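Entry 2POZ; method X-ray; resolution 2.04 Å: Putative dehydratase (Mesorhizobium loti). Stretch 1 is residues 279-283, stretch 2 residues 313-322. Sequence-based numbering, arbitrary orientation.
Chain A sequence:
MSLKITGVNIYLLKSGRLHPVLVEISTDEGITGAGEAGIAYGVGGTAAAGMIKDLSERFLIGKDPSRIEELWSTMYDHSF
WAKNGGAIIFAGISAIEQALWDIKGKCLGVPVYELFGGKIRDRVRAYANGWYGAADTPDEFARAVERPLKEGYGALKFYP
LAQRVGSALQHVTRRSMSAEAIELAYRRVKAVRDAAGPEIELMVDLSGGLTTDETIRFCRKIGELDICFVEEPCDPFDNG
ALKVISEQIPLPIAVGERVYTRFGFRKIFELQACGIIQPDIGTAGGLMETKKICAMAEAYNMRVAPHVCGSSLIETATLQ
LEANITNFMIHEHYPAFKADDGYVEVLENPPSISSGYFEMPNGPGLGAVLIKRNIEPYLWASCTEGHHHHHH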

# COMPACT_ATOMS: atom_id res chain seq x y z
N PRO A 279 13.87 6.10 24.14
CA PRO A 279 13.63 7.52 24.41
C PRO A 279 14.45 7.99 25.60
O PRO A 279 14.80 7.21 26.48
N ASP A 280 14.76 9.28 25.62
CA ASP A 280 15.51 9.89 26.72
C ASP A 280 14.51 10.81 27.42
O ASP A 280 13.94 11.69 26.78
N ILE A 281 14.28 10.62 28.72
CA ILE A 281 13.30 11.47 29.40
C ILE A 281 13.68 12.95 29.35
O ILE A 281 12.83 13.81 29.54
N GLY A 282 14.96 13.22 29.09
CA GLY A 282 15.44 14.59 29.01
C GLY A 282 15.30 15.24 27.64
O GLY A 282 15.64 16.42 27.47
N THR A 283 14.83 14.49 26.65
CA THR A 283 14.63 15.03 25.32
C THR A 283 13.30 14.60 24.69
O THR A 283 12.75 15.32 23.87
N LEU A 313 21.31 13.48 38.33
CA LEU A 313 19.91 13.87 38.37
C LEU A 313 19.07 13.16 37.30
O LEU A 313 18.12 12.45 37.63
N ILE A 314 19.42 13.32 36.03
CA ILE A 314 18.63 12.66 34.99
C ILE A 314 18.66 11.14 35.11
O ILE A 314 17.70 10.47 34.73
N GLU A 315 19.73 10.58 35.65
CA GLU A 315 19.81 9.13 35.83
C GLU A 315 18.79 8.70 36.89
O GLU A 315 18.08 7.71 36.72
N THR A 316 18.73 9.45 37.98
CA THR A 316 17.79 9.14 39.05
C THR A 316 16.35 9.33 38.59
O THR A 316 15.48 8.52 38.91
N ALA A 317 16.11 10.39 37.83
CA ALA A 317 14.78 10.66 37.31
C ALA A 317 14.34 9.52 36.39
O ALA A 317 13.17 9.11 36.39
N THR A 318 15.28 9.00 35.61
CA THR A 318 14.99 7.91 34.69
C THR A 318 14.55 6.66 35.46
O THR A 318 13.72 5.89 34.98
N LEU A 319 15.10 6.47 36.66
CA LEU A 319 14.72 5.32 37.48
C LEU A 319 13.24 5.40 37.87
O LEU A 319 12.58 4.38 38.05
N GLN A 320 12.73 6.62 37.99
CA GLN A 320 11.31 6.80 38.33
C GLN A 320 10.46 6.11 37.27
O GLN A 320 9.46 5.47 37.58
N LEU A 321 10.87 6.25 36.01
CA LEU A 321 10.14 5.65 34.90
C LEU A 321 10.33 4.14 34.84
O LEU A 321 9.37 3.38 34.73
N GLU A 322 11.59 3.70 34.92
CA GLU A 322 11.91 2.29 34.83
C GLU A 322 11.34 1.46 35.98
O GLU A 322 11.25 0.24 35.90

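The contact between residues 279-283 and the helix 313-322 is a small, buried, apolar one in which a single side chain, that of Ile281, supplies most of the surface that the loop segment sets against the helix. No hydrogen bond crosses between the two stretches, and the two together bury 242 Å².

Ile281 points toward the helix with chi1 at 64° (p) and chi2 at 169° (t), and its CA lies 6.6 Å from the CA of Thr318. This conformation carries CD1 down to the helix backbone, where it sits 3.5 Å from the CB of Ala317 and also 3.5 Å from the backbone N of Thr318. Ala317 is itself directed toward the loop, and its CB is its whole side chain, so the contact with Ile281 is made by that one methyl group. The other branch of Ile281 reaches farther along the helix: its CG2 lies 4.0 Å from CD2 of Leu321, which also points toward the loop, in the t, p conformation (177°, 89°). In the direction of the helix's earlier residues, CG1 of Ile281 packs 4.0 Å from CG1 of Ile314. Ile314, Ala317 and Leu321 thus recur at intervals of three and four residues, as expected for one side of a helix, whereas Glu315, Thr316 and Leu319 point away.

Ile314 extends the contact to the neighboring residues of the loop. With chi1 at -168° (t) and chi2 at 155° (t), it brings CD1 to 3.6 Å from the CA of Gly282 and 3.5 Å from OD1 of Asp280. The absence of a side chain at Gly282 matters here, because a CB in the ideal position would point toward the helix and lie just 2.5 Å from CD1 of Ile314, a clash.

The polar groups nearest the contact find partners within their own stretches. Asp280, with chi1 at -176° (t), starts out sideways but its end comes nearer the helix; OD1 accepts a hydrogen bond from the backbone N of Gly282 at 2.6 Å, while OD2 is bonded elsewhere in the structure. A backbone bond from Thr283 N to Asp280 O, 2.9 Å long, closes the turn that presents Ile281. On the helix, Thr318 lies sideways with chi1 at -66° (m), and its OG1 donates to the backbone O of Ile314 at 2.8 Å, although the position of this hydroxyl is less certain. The same OG1 is 3.5 Å from CD1 of Ile281, a contact of van der Waals character.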

# COMPACT_ATOMS: atom_id res chain seq x y z
CB PRO A 279 12.14 7.56 24.70
CG PRO A 279 11.90 6.24 25.39
CD PRO A 279 12.71 5.28 24.51
CB ASP A 280 16.67 10.72 26.16
CG ASP A 280 17.55 11.30 27.25
OD1 ASP A 280 17.02 11.76 28.29
OD2 ASP A 280 18.79 11.32 27.06
CB ILE A 281 13.06 11.08 30.88
CG1 ILE A 281 14.33 11.28 31.71
CG2 ILE A 281 12.55 9.64 30.97
CD1 ILE A 281 14.08 11.18 33.21
CB THR A 283 15.76 14.62 24.33
OG1 THR A 283 15.68 13.22 24.06
CG2 THR A 283 17.13 14.95 24.90
CB LEU A 313 19.75 15.39 38.21
CG LEU A 313 18.30 15.92 38.16
CD1 LEU A 313 17.54 15.45 39.39
CD2 LEU A 313 18.31 17.45 38.09
CB ILE A 314 19.07 13.08 33.56
CG1 ILE A 314 18.02 12.59 32.56
CG2 ILE A 314 20.43 12.49 33.22
CD1 ILE A 314 17.98 13.41 31.27
CB GLU A 315 21.21 8.70 36.28
CG GLU A 315 22.31 8.92 35.26
CD GLU A 315 23.67 8.48 35.77
OE1 GLU A 315 23.77 7.33 36.26
OE2 GLU A 315 24.64 9.28 35.67
CB THR A 316 18.07 10.01 40.29
OG1 THR A 316 19.40 9.77 40.74
CG2 THR A 316 17.09 9.69 41.41
CB ALA A 317 14.77 11.97 36.54
CB THR A 318 16.21 7.59 33.81
OG1 THR A 318 16.48 8.71 32.95
CG2 THR A 318 15.96 6.35 32.95
CB LEU A 319 15.58 5.23 38.75
CG LEU A 319 17.08 4.98 38.55
CD1 LEU A 319 17.75 4.84 39.92
CD2 LEU A 319 17.30 3.73 37.72
CB GLN A 320 10.95 8.28 38.38
CG GLN A 320 11.52 9.04 39.58
CD GLN A 320 11.02 8.49 40.90
OE1 GLN A 320 9.84 8.21 41.06
NE2 GLN A 320 11.93 8.36 41.87
CB LEU A 321 10.61 6.28 33.58
CG LEU A 321 10.03 5.77 32.26
CD1 LEU A 321 8.78 6.55 31.91
CD2 LEU A 321 11.07 5.93 31.16
CB GLU A 322 13.42 2.11 34.75
CG GLU A 322 14.04 2.95 33.64
CD GLU A 322 15.54 2.80 33.53
OE1 GLU A 322 16.22 2.73 34.58
OE2 GLU A 322 16.05 2.76 32.39